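Heme-binding protein A (Haemophilus parasuis 29755, PDB 3TPA) probably binds glutathione as the periplasmic-type solute-binding protein of an ABC importer, although it is named for heme binding. Local coordinates at residues K213-I218 / F507-L512; F46-I51 / V498-F502; H201-A207 / E219-I225. The protein carries 1 engineered substitution. All coordinates share one frame; numbering follows the deposited sequence. Where two conformers were deposited one is given.

Contact 1. Residues K213-I218 / F507-L512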
loop_
_atom_site.group_PDB
_atom_site.type_symbol
_atom_site.label_atom_id
_atom_site.label_comp_id
_atom_site.label_asym_id
_atom_site.label_seq_id
_atom_site.Cartn_x
_atom_site.Cartn_y
_atom_site.Cartn_z
ATOM N N LYS A 213 -22.544 4.903 -11.882
ATOM C CA LYS A 213 -21.654 5.682 -12.749
ATOM C C LYS A 213 -21.928 5.411 -14.233
ATOM O O LYS A 213 -21.301 6.009 -15.107
ATOM C CB LYS A 213 -20.181 5.334 -12.466
ATOM C CG LYS A 213 -19.473 6.179 -11.424
ATOM C CD LYS A 213 -18.038 5.682 -11.230
ATOM C CE LYS A 213 -17.033 6.813 -11.254
ATOM N NZ LYS A 213 -17.464 7.924 -10.372
ATOM N N GLY A 214 -22.858 4.501 -14.509
ATOM C CA GLY A 214 -23.092 4.036 -15.865
ATOM C C GLY A 214 -22.455 2.673 -16.054
ATOM O O GLY A 214 -21.402 2.397 -15.482
ATOM N N LYS A 215 -23.095 1.824 -16.851
ATOM C CA LYS A 215 -22.641 0.455 -17.072
ATOM C C LYS A 215 -21.246 0.375 -17.702
ATOM O O LYS A 215 -20.919 1.150 -18.595
ATOM C CB LYS A 215 -23.651 -0.283 -17.948
ATOM C CG LYS A 215 -23.058 -1.443 -18.708
ATOM C CD LYS A 215 -24.001 -1.947 -19.777
ATOM C CE LYS A 215 -24.766 -3.144 -19.268
ATOM N NZ LYS A 215 -23.842 -4.222 -18.818
ATOM N N ALA A 216 -20.438 -0.572 -17.229
ATOM C CA ALA A 216 -19.077 -0.782 -17.728
ATOM C C ALA A 216 -19.058 -1.191 -19.193
ATOM O O ALA A 216 -20.013 -1.778 -19.697
ATOM C CB ALA A 216 -18.366 -1.835 -16.905
ATOM N N ASP A 217 -17.951 -0.900 -19.870
ATOM C CA ASP A 217 -17.838 -1.223 -21.291
ATOM C C ASP A 217 -17.686 -2.715 -21.503
ATOM O O ASP A 217 -18.143 -3.244 -22.508
ATOM C CB ASP A 217 -16.684 -0.457 -21.945
ATOM C CG ASP A 217 -16.866 1.052 -21.867
ATOM O OD1 ASP A 217 -17.834 1.570 -22.466
ATOM O OD2 ASP A 217 -16.038 1.721 -21.215
ATOM N N ILE A 218 -17.052 -3.399 -20.551
ATOM C CA ILE A 218 -16.825 -4.842 -20.677
ATOM C C ILE A 218 -17.928 -5.680 -20.030
ATOM O O ILE A 218 -18.224 -5.532 -18.841
ATOM C CB ILE A 218 -15.468 -5.258 -20.087
ATOM C CG1 ILE A 218 -14.337 -4.563 -20.834
ATOM C CG2 ILE A 218 -15.288 -6.769 -20.165
ATOM C CD1 ILE A 218 -13.015 -4.630 -20.115
ATOM N N PHE A 507 -11.205 -2.829 -13.498
ATOM C CA PHE A 507 -11.521 -2.993 -14.909
ATOM C C PHE A 507 -12.706 -2.156 -15.385
ATOM O O PHE A 507 -13.039 -2.163 -16.567
ATOM C CB PHE A 507 -11.649 -4.478 -15.259
ATOM C CG PHE A 507 -10.389 -5.256 -14.977
ATOM C CD1 PHE A 507 -9.242 -5.038 -15.734
ATOM C CD2 PHE A 507 -10.336 -6.172 -13.947
ATOM C CE1 PHE A 507 -8.076 -5.732 -15.478
ATOM C CE2 PHE A 507 -9.173 -6.869 -13.677
ATOM C CZ PHE A 507 -8.035 -6.647 -14.445
ATOM N N TYR A 508 -13.323 -1.406 -14.472
ATOM C CA TYR A 508 -14.315 -0.413 -14.875
ATOM C C TYR A 508 -13.616 0.654 -15.696
ATOM O O TYR A 508 -12.493 1.030 -15.390
ATOM C CB TYR A 508 -14.988 0.240 -13.662
ATOM C CG TYR A 508 -16.096 1.191 -14.070
ATOM C CD1 TYR A 508 -17.312 0.701 -14.562
ATOM C CD2 TYR A 508 -15.921 2.568 -13.998
ATOM C CE1 TYR A 508 -18.328 1.561 -14.946
ATOM C CE2 TYR A 508 -16.928 3.436 -14.382
ATOM C CZ TYR A 508 -18.129 2.922 -14.856
ATOM O OH TYR A 508 -19.130 3.779 -15.236
ATOM N N GLY A 509 -14.271 1.154 -16.734
ATOM C CA GLY A 509 -13.642 2.150 -17.589
ATOM C C GLY A 509 -12.724 1.548 -18.650
ATOM O O GLY A 509 -12.234 2.253 -19.528
ATOM N N VAL A 510 -12.493 0.242 -18.575
ATOM C CA VAL A 510 -11.640 -0.437 -19.554
ATOM C C VAL A 510 -12.465 -1.008 -20.715
ATOM O O VAL A 510 -13.588 -1.487 -20.526
ATOM C CB VAL A 510 -10.810 -1.567 -18.905
ATOM C CG1 VAL A 510 -10.046 -2.362 -19.962
ATOM C CG2 VAL A 510 -9.848 -1.006 -17.866
ATOM N N SER A 511 -11.888 -0.959 -21.915
ATOM C CA SER A 511 -12.547 -1.465 -23.115
ATOM C C SER A 511 -11.609 -2.332 -23.950
ATOM O O SER A 511 -10.390 -2.270 -23.780
ATOM C CB SER A 511 -13.094 -0.307 -23.959
ATOM O OG SER A 511 -12.070 0.603 -24.304
ATOM N N LEU A 512 -12.193 -3.116 -24.858
ATOM C CA LEU A 512 -11.468 -4.090 -25.669
ATOM C C LEU A 512 -11.574 -3.846 -27.192
ATOM O O LEU A 512 -12.669 -3.824 -27.753
ATOM C CB LEU A 512 -11.977 -5.502 -25.346
ATOM C CG LEU A 512 -11.904 -5.953 -23.881
ATOM C CD1 LEU A 512 -12.753 -7.183 -23.656
ATOM C CD2 LEU A 512 -10.467 -6.214 -23.448
HETATM O O HOH W 1 -16.660 1.605 -18.587
HETATM O O HOH W 2 -15.429 -1.658 -18.420
#

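Contact 2. Residues F46-I51 / V498-F502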
loop_
_atom_site.group_PDB
_atom_site.type_symbol
_atom_site.label_atom_id
_atom_site.label_comp_id
_atom_site.label_asym_id
_atom_site.label_seq_id
_atom_site.Cartn_x
_atom_site.Cartn_y
_atom_site.Cartn_z
ATOM N N PHE A 46 -10.459 6.616 -4.706
ATOM C CA PHE A 46 -9.273 7.291 -5.248
ATOM C C PHE A 46 -9.496 7.640 -6.727
ATOM O O PHE A 46 -9.957 6.806 -7.496
ATOM C CB PHE A 46 -8.033 6.400 -5.126
ATOM C CG PHE A 46 -7.578 6.167 -3.704
ATOM C CD1 PHE A 46 -6.917 7.155 -3.005
ATOM C CD2 PHE A 46 -7.787 4.944 -3.087
ATOM C CE1 PHE A 46 -6.496 6.938 -1.711
ATOM C CE2 PHE A 46 -7.363 4.717 -1.796
ATOM C CZ PHE A 46 -6.711 5.718 -1.105
ATOM N N LYS A 47 -9.189 8.867 -7.126
ATOM C CA LYS A 47 -9.213 9.207 -8.547
ATOM C C LYS A 47 -8.263 8.249 -9.252
ATOM O O LYS A 47 -7.258 7.847 -8.667
ATOM C CB LYS A 47 -8.774 10.662 -8.780
ATOM C CG LYS A 47 -9.791 11.709 -8.325
ATOM C CD LYS A 47 -9.321 13.132 -8.628
ATOM C CE LYS A 47 -10.433 14.153 -8.411
ATOM N NZ LYS A 47 -11.540 14.024 -9.409
ATOM N N ALA A 48 -8.588 7.864 -10.489
ATOM C CA ALA A 48 -7.770 6.907 -11.242
ATOM C C ALA A 48 -6.306 7.337 -11.321
ATOM O O ALA A 48 -5.998 8.467 -11.688
ATOM C CB ALA A 48 -8.337 6.701 -12.643
ATOM N N GLY A 49 -5.409 6.431 -10.947
ATOM C CA GLY A 49 -3.979 6.688 -11.018
ATOM C C GLY A 49 -3.449 7.643 -9.963
ATOM O O GLY A 49 -2.277 8.004 -9.976
ATOM N N LYS A 50 -4.308 8.042 -9.033
ATOM C CA LYS A 50 -3.958 9.094 -8.091
ATOM C C LYS A 50 -4.187 8.672 -6.635
ATOM O O LYS A 50 -4.844 7.674 -6.365
ATOM C CB LYS A 50 -4.758 10.360 -8.392
ATOM C CG LYS A 50 -4.380 11.074 -9.683
ATOM C CD LYS A 50 -4.894 12.516 -9.635
ATOM C CE LYS A 50 -5.162 13.095 -11.022
ATOM N NZ LYS A 50 -6.002 14.338 -10.955
ATOM N N ILE A 51 -3.641 9.441 -5.700
ATOM C CA ILE A 51 -3.843 9.167 -4.281
ATOM C C ILE A 51 -4.923 10.087 -3.684
ATOM O O ILE A 51 -5.393 9.875 -2.568
ATOM C CB ILE A 51 -2.505 9.261 -3.496
ATOM C CG1 ILE A 51 -1.537 8.178 -3.982
ATOM C CG2 ILE A 51 -2.735 9.103 -2.005
ATOM C CD1 ILE A 51 -0.117 8.358 -3.469
ATOM N N VAL A 498 -5.938 2.294 -16.252
ATOM C CA VAL A 498 -5.032 3.227 -15.593
ATOM C C VAL A 498 -4.370 2.525 -14.415
ATOM O O VAL A 498 -5.045 1.937 -13.577
ATOM C CB VAL A 498 -5.778 4.471 -15.083
ATOM C CG1 VAL A 498 -4.819 5.416 -14.359
ATOM C CG2 VAL A 498 -6.481 5.184 -16.230
ATOM N N GLN A 499 -3.044 2.566 -14.359
ATOM C CA GLN A 499 -2.340 1.876 -13.293
ATOM C C GLN A 499 -2.655 2.584 -11.987
ATOM O O GLN A 499 -2.686 3.805 -11.928
ATOM C CB GLN A 499 -0.833 1.874 -13.556
ATOM C CG GLN A 499 -0.164 0.557 -13.293
ATOM C CD GLN A 499 1.334 0.626 -13.460
ATOM O OE1 GLN A 499 1.855 1.500 -14.143
ATOM N NE2 GLN A 499 2.038 -0.293 -12.824
ATOM N N ASN A 500 -2.895 1.800 -10.944
ATOM C CA ASN A 500 -3.280 2.305 -9.636
ATOM C C ASN A 500 -2.031 2.371 -8.749
ATOM O O ASN A 500 -1.292 1.403 -8.658
ATOM C CB ASN A 500 -4.348 1.370 -9.048
ATOM C CG ASN A 500 -4.742 1.720 -7.620
ATOM O OD1 ASN A 500 -3.946 2.255 -6.849
ATOM N ND2 ASN A 500 -5.977 1.400 -7.260
ATOM N N PRO A 501 -1.789 3.518 -8.088
ATOM C CA PRO A 501 -0.581 3.682 -7.261
ATOM C C PRO A 501 -0.431 2.581 -6.203
ATOM O O PRO A 501 0.681 2.197 -5.836
ATOM C CB PRO A 501 -0.799 5.038 -6.576
ATOM C CG PRO A 501 -1.790 5.755 -7.415
ATOM C CD PRO A 501 -2.689 4.679 -7.984
ATOM N N PHE A 502 -1.554 2.063 -5.724
ATOM C CA PHE A 502 -1.535 1.025 -4.686
ATOM C C PHE A 502 -1.315 -0.373 -5.249
ATOM O O PHE A 502 -1.108 -1.323 -4.501
ATOM C CB PHE A 502 -2.809 1.099 -3.846
ATOM C CG PHE A 502 -3.010 2.444 -3.217
ATOM C CD1 PHE A 502 -2.270 2.813 -2.108
ATOM C CD2 PHE A 502 -3.904 3.353 -3.754
ATOM C CE1 PHE A 502 -2.430 4.068 -1.519
ATOM C CE2 PHE A 502 -4.085 4.609 -3.177
ATOM C CZ PHE A 502 -3.332 4.978 -2.059
#

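Contact 3. Residues H201-A207 / E219-I225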
loop_
_atom_site.group_PDB
_atom_site.type_symbol
_atom_site.label_atom_id
_atom_site.label_comp_id
_atom_site.label_asym_id
_atom_site.label_seq_id
_atom_site.Cartn_x
_atom_site.Cartn_y
_atom_site.Cartn_z
ATOM N N HIS A 201 -10.445 -23.142 -10.791
ATOM C CA HIS A 201 -9.356 -22.452 -11.465
ATOM C C HIS A 201 -9.807 -21.128 -12.111
ATOM O O HIS A 201 -9.084 -20.570 -12.937
ATOM C CB HIS A 201 -8.683 -23.371 -12.503
ATOM C CG HIS A 201 -8.347 -24.740 -11.983
ATOM N ND1 HIS A 201 -7.173 -25.016 -11.317
ATOM C CD2 HIS A 201 -9.027 -25.908 -12.051
ATOM C CE1 HIS A 201 -7.147 -26.297 -10.986
ATOM N NE2 HIS A 201 -8.259 -26.861 -11.421
ATOM N N ALA A 202 -10.987 -20.627 -11.733
ATOM C CA ALA A 202 -11.477 -19.367 -12.299
ATOM C C ALA A 202 -12.491 -18.582 -11.439
ATOM O O ALA A 202 -13.307 -19.163 -10.720
ATOM C CB ALA A 202 -12.048 -19.596 -13.690
ATOM N N VAL A 203 -12.433 -17.253 -11.531
ATOM C CA VAL A 203 -13.458 -16.394 -10.925
ATOM C C VAL A 203 -14.142 -15.568 -12.022
ATOM O O VAL A 203 -13.480 -14.881 -12.787
ATOM C CB VAL A 203 -12.885 -15.474 -9.835
ATOM C CG1 VAL A 203 -14.001 -14.817 -9.069
ATOM C CG2 VAL A 203 -11.993 -16.247 -8.873
ATOM N N ARG A 204 -15.467 -15.646 -12.104
ATOM C CA ARG A 204 -16.197 -15.012 -13.202
ATOM C C ARG A 204 -17.116 -13.865 -12.781
ATOM O O ARG A 204 -17.796 -13.950 -11.757
ATOM C CB ARG A 204 -17.015 -16.065 -13.960
ATOM C CG ARG A 204 -16.182 -16.965 -14.858
ATOM C CD ARG A 204 -17.077 -17.917 -15.663
ATOM N NE ARG A 204 -16.369 -18.516 -16.793
ATOM C CZ ARG A 204 -15.530 -19.540 -16.687
ATOM N NH1 ARG A 204 -15.289 -20.079 -15.502
ATOM N NH2 ARG A 204 -14.931 -20.021 -17.765
ATOM N N TYR A 205 -17.148 -12.803 -13.586
ATOM C CA TYR A 205 -17.971 -11.630 -13.293
ATOM C C TYR A 205 -18.741 -11.183 -14.514
ATOM O O TYR A 205 -18.320 -11.417 -15.641
ATOM C CB TYR A 205 -17.127 -10.430 -12.829
ATOM C CG TYR A 205 -16.179 -10.734 -11.706
ATOM C CD1 TYR A 205 -16.459 -10.348 -10.399
ATOM C CD2 TYR A 205 -15.003 -11.402 -11.953
ATOM C CE1 TYR A 205 -15.577 -10.639 -9.361
ATOM C CE2 TYR A 205 -14.118 -11.697 -10.931
ATOM C CZ TYR A 205 -14.405 -11.313 -9.642
ATOM O OH TYR A 205 -13.513 -11.622 -8.647
ATOM N N THR A 206 -19.853 -10.502 -14.261
ATOM C CA THR A 206 -20.659 -9.874 -15.300
ATOM C C THR A 206 -20.882 -8.407 -14.982
ATOM O O THR A 206 -20.996 -8.037 -13.818
ATOM C CB THR A 206 -22.036 -10.546 -15.393
ATOM O OG1 THR A 206 -21.868 -11.920 -15.773
ATOM C CG2 THR A 206 -22.900 -9.836 -16.423
ATOM N N ALA A 207 -20.961 -7.567 -16.005
ATOM C CA ALA A 207 -21.187 -6.144 -15.778
ATOM C C ALA A 207 -22.531 -5.878 -15.100
ATOM O O ALA A 207 -23.542 -6.512 -15.409
ATOM C CB ALA A 207 -21.095 -5.368 -17.088
ATOM N N GLU A 219 -18.513 -6.585 -20.805
ATOM C CA GLU A 219 -19.643 -7.371 -20.324
ATOM C C GLU A 219 -19.281 -8.541 -19.412
ATOM O O GLU A 219 -20.057 -8.900 -18.534
ATOM C CB GLU A 219 -20.485 -7.873 -21.504
ATOM C CG GLU A 219 -21.421 -6.816 -22.056
ATOM C CD GLU A 219 -22.616 -6.576 -21.150
ATOM O OE1 GLU A 219 -23.212 -5.481 -21.230
ATOM O OE2 GLU A 219 -22.966 -7.487 -20.365
ATOM N N ARG A 220 -18.128 -9.170 -19.635
ATOM C CA ARG A 220 -17.719 -10.330 -18.825
ATOM C C ARG A 220 -16.228 -10.306 -18.480
ATOM O O ARG A 220 -15.363 -10.012 -19.314
ATOM C CB ARG A 220 -18.014 -11.665 -19.532
ATOM C CG ARG A 220 -19.211 -12.465 -19.002
ATOM C CD ARG A 220 -19.972 -13.137 -20.151
ATOM N NE ARG A 220 -20.296 -12.204 -21.225
ATOM C CZ ARG A 220 -20.558 -12.532 -22.479
ATOM N NH1 ARG A 220 -20.847 -11.572 -23.337
ATOM N NH2 ARG A 220 -20.544 -13.805 -22.883
ATOM N N LEU A 221 -15.956 -10.663 -17.238
ATOM C CA LEU A 221 -14.624 -10.647 -16.687
ATOM C C LEU A 221 -14.298 -12.069 -16.252
ATOM O O LEU A 221 -15.046 -12.674 -15.479
ATOM C CB LEU A 221 -14.606 -9.725 -15.468
ATOM C CG LEU A 221 -13.610 -8.584 -15.311
ATOM C CD1 LEU A 221 -13.553 -7.681 -16.542
ATOM C CD2 LEU A 221 -13.998 -7.779 -14.054
ATOM N N ILE A 222 -13.194 -12.617 -16.753
ATOM C CA ILE A 222 -12.729 -13.909 -16.267
ATOM C C ILE A 222 -11.363 -13.779 -15.613
ATOM O O ILE A 222 -10.398 -13.386 -16.266
ATOM C CB ILE A 222 -12.639 -14.958 -17.389
ATOM C CG1 ILE A 222 -13.980 -15.091 -18.106
ATOM C CG2 ILE A 222 -12.209 -16.301 -16.823
ATOM C CD1 ILE A 222 -13.931 -15.982 -19.332
ATOM N N PHE A 223 -11.287 -14.110 -14.325
ATOM C CA PHE A 223 -10.001 -14.254 -13.651
ATOM C C PHE A 223 -9.546 -15.716 -13.756
ATOM O O PHE A 223 -10.082 -16.581 -13.062
ATOM C CB PHE A 223 -10.101 -13.878 -12.175
ATOM C CG PHE A 223 -10.216 -12.384 -11.904
ATOM C CD1 PHE A 223 -9.800 -11.867 -10.691
ATOM C CD2 PHE A 223 -10.753 -11.523 -12.846
ATOM C CE1 PHE A 223 -9.907 -10.497 -10.421
ATOM C CE2 PHE A 223 -10.868 -10.163 -12.588
ATOM C CZ PHE A 223 -10.442 -9.651 -11.370
ATOM N N SER A 224 -8.563 -15.984 -14.615
ATOM C CA SER A 224 -8.083 -17.347 -14.825
ATOM C C SER A 224 -6.794 -17.626 -14.061
ATOM O O SER A 224 -5.765 -17.006 -14.315
ATOM C CB SER A 224 -7.869 -17.616 -16.315
ATOM O OG SER A 224 -7.220 -18.862 -16.518
ATOM N N ILE A 225 -6.848 -18.566 -13.122
ATOM C CA ILE A 225 -5.655 -18.883 -12.334
ATOM C C ILE A 225 -4.630 -19.606 -13.204
ATOM O O ILE A 225 -4.875 -20.705 -13.707
ATOM C CB ILE A 225 -5.955 -19.739 -11.084
ATOM C CG1 ILE A 225 -6.728 -18.934 -10.040
ATOM C CG2 ILE A 225 -4.663 -20.234 -10.453
ATOM C CD1 ILE A 225 -8.154 -18.625 -10.431
HETATM O O HOH W 3 -7.295 -21.722 -14.935
HETATM O O HOH W 4 -24.292 -7.301 -17.887
#

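Contact 1. Residues K213-I218 / F507-L512
Ile218 packs on Val510 and Leu512: CG1 and CD1 both lie 3.2 Å from Val510 O, CD1 is also 3.7 Å from Val510 CG1, and CG1 is 4.1 Å from Leu512 CG. This is where the loop joining strands 202-207 and 220-225 of a solute-binding protein of family 5 meets the segment near the C-terminus, which makes a type II beta turn from Phe507 to Val510 and then enters strand 511-512. Leu10 of strand 9-14 adjoins both Ile218 and Val510, so the apolar patch continues into the sheet that the loop's own strands belong to. The methyl of Ala216 lies obliquely against the Tyr508 ring, CB to CD1 3.6 Å. The Tyr508 CB bond starts away from the loop, yet with CG anti to the backbone N (chi1 -175°) the ring comes back against it and runs as far as Lys213, whose chain crosses it at a slant. Tyr211 makes an edge-to-face pair with the same ring.

Between these two ends the backbones are joined through water. One molecule accepts from Ile218 N and donates to both Phe507 O and Val510 O. A second donates to Asp217 OD2, 2.7 Å away, and accepts from Asp217 N and, weakly, from Gly509 N; it lies above one face of the Tyr508 ring, toward the rim. At the outer edge Tyr508 OH donates to Gly214 O over 2.7 Å, with that oxygen near the ring plane and the hydroxyl tilted 33° from the plane of the carbonyl.

Contact 2. Residues F46-I51 / V498-F502
Phe502 sets one corner of its ring on the face of Phe46: CE2 stands 3.4 Å above the centre of the Phe46 ring. The two planes are inclined at 44°, an oblique pairing, and the two side chains cross at about a right angle. Ile51 adds a second apolar contact to the same end of Phe502, its CG1 lying 4.1 Å from CZ, and the Ile51 and Pro501 side chains run past each other in opposite directions, CG1 near CB.

Next comes the backbone of Gly49, against which Pro501 rests its ring, CG being 3.4 Å from Gly49 O. Gly49 CA also makes a CA-H...O contact of 3.3 Å with Gln499 O. Gly49 is the third residue of a type II beta turn, Lys47 to Lys50, that links strands 44-46 and 53-63 at the margin of an antiparallel sheet. Val498, with CG1 anti to its backbone N (chi1 178°), directs that methyl at the turn, 3.6 Å from Gly49 N and next to Ala48.

Behind this layer, an Asx turn shapes the partner segment: Phe502 N donates to Asn500 OD1 over 2.7 Å, at an N-H...O angle of 156°. Strand 261-276 touches both segments, since Arg266 donates to Gly49 O through NH2 and touches Pro501, while Leu269 packs on Phe502. Gln499 turns away from the turn, and its NE2 donates a hydrogen bond to Asn486 O.

Contact 3. Residues H201-A207 / E219-I225
Strands 202-207 and 220-225 form an antiparallel beta hairpin with a long connecting loop, in a mixed sheet. Val203 with Phe223 and Tyr205 with Leu221 are hydrogen-bonded pairs, each closed by two N-H...O bonds; Phe223 N to Val203 O and Tyr205 N to Leu221 O are both 2.8 Å. Single bonds from Ile225 N to His201 O and from Ala207 N to Glu219 O extend the ladder at its ends. At the non-hydrogen-bonded positions, the CA-H groups of Ala202 and Arg204 make CA-H...O contacts with Phe223 O and Leu221 O of the facing strand.

The buried face carries Val203, Tyr205, Leu221 and Phe223. Here the Tyr205 ring turns an edge to the face of Phe223, with CE2 3.8 Å above the centre of that ring and the planes at 52°. Tyr205 CG lies beside its backbone N, anti to the carbonyl carbon (chi1 -52°), a setting in which the ring leans across to the facing strand; its CB is 3.7 Å from Leu221 CB and Leu221 O sits at the ring edge, in plane. Tyr205 OH hydrogen-bonds to Ala34 O.

On the other face lie Ala202, Arg204, Thr206, Arg220, Ile222 and Ser224. Water finishes both ends: one molecule donates to His201 O and Ile225 O, another to Ala207 O and to Glu219 OE2 (2.8 Å), while Glu219 OE1 pairs with Lys215.

Strand 192-194 continues the sheet beyond 202-207, and strand 9-14 continues it beyond 220-225, while helix 36-39 covers the face of Tyr205, Leu221 and Phe223 through Gln38 and Val39.

Contacts 1 and 3 are neighbours, their centres about 14 Å apart: residues 213-218 belong to the connection between the two strands of contact 3, and the Phe507 side chain touches Leu221 through CB and Phe223 through its ring. Contact 2 lies nearer the centre of the chain, its centre about 16 Å from that of contact 1 and about 22 Å from that of contact 3. Along the sequence 46-51 comes first, then 201-207, 213-218 and 219-225, and finally 498-502 and 507-512. Contact 3 is thus a local strand pair, whereas in contacts 1 and 2 the C-terminal region 498-512 touches loops of two different sheets, 289 and 447 residues away along the chain.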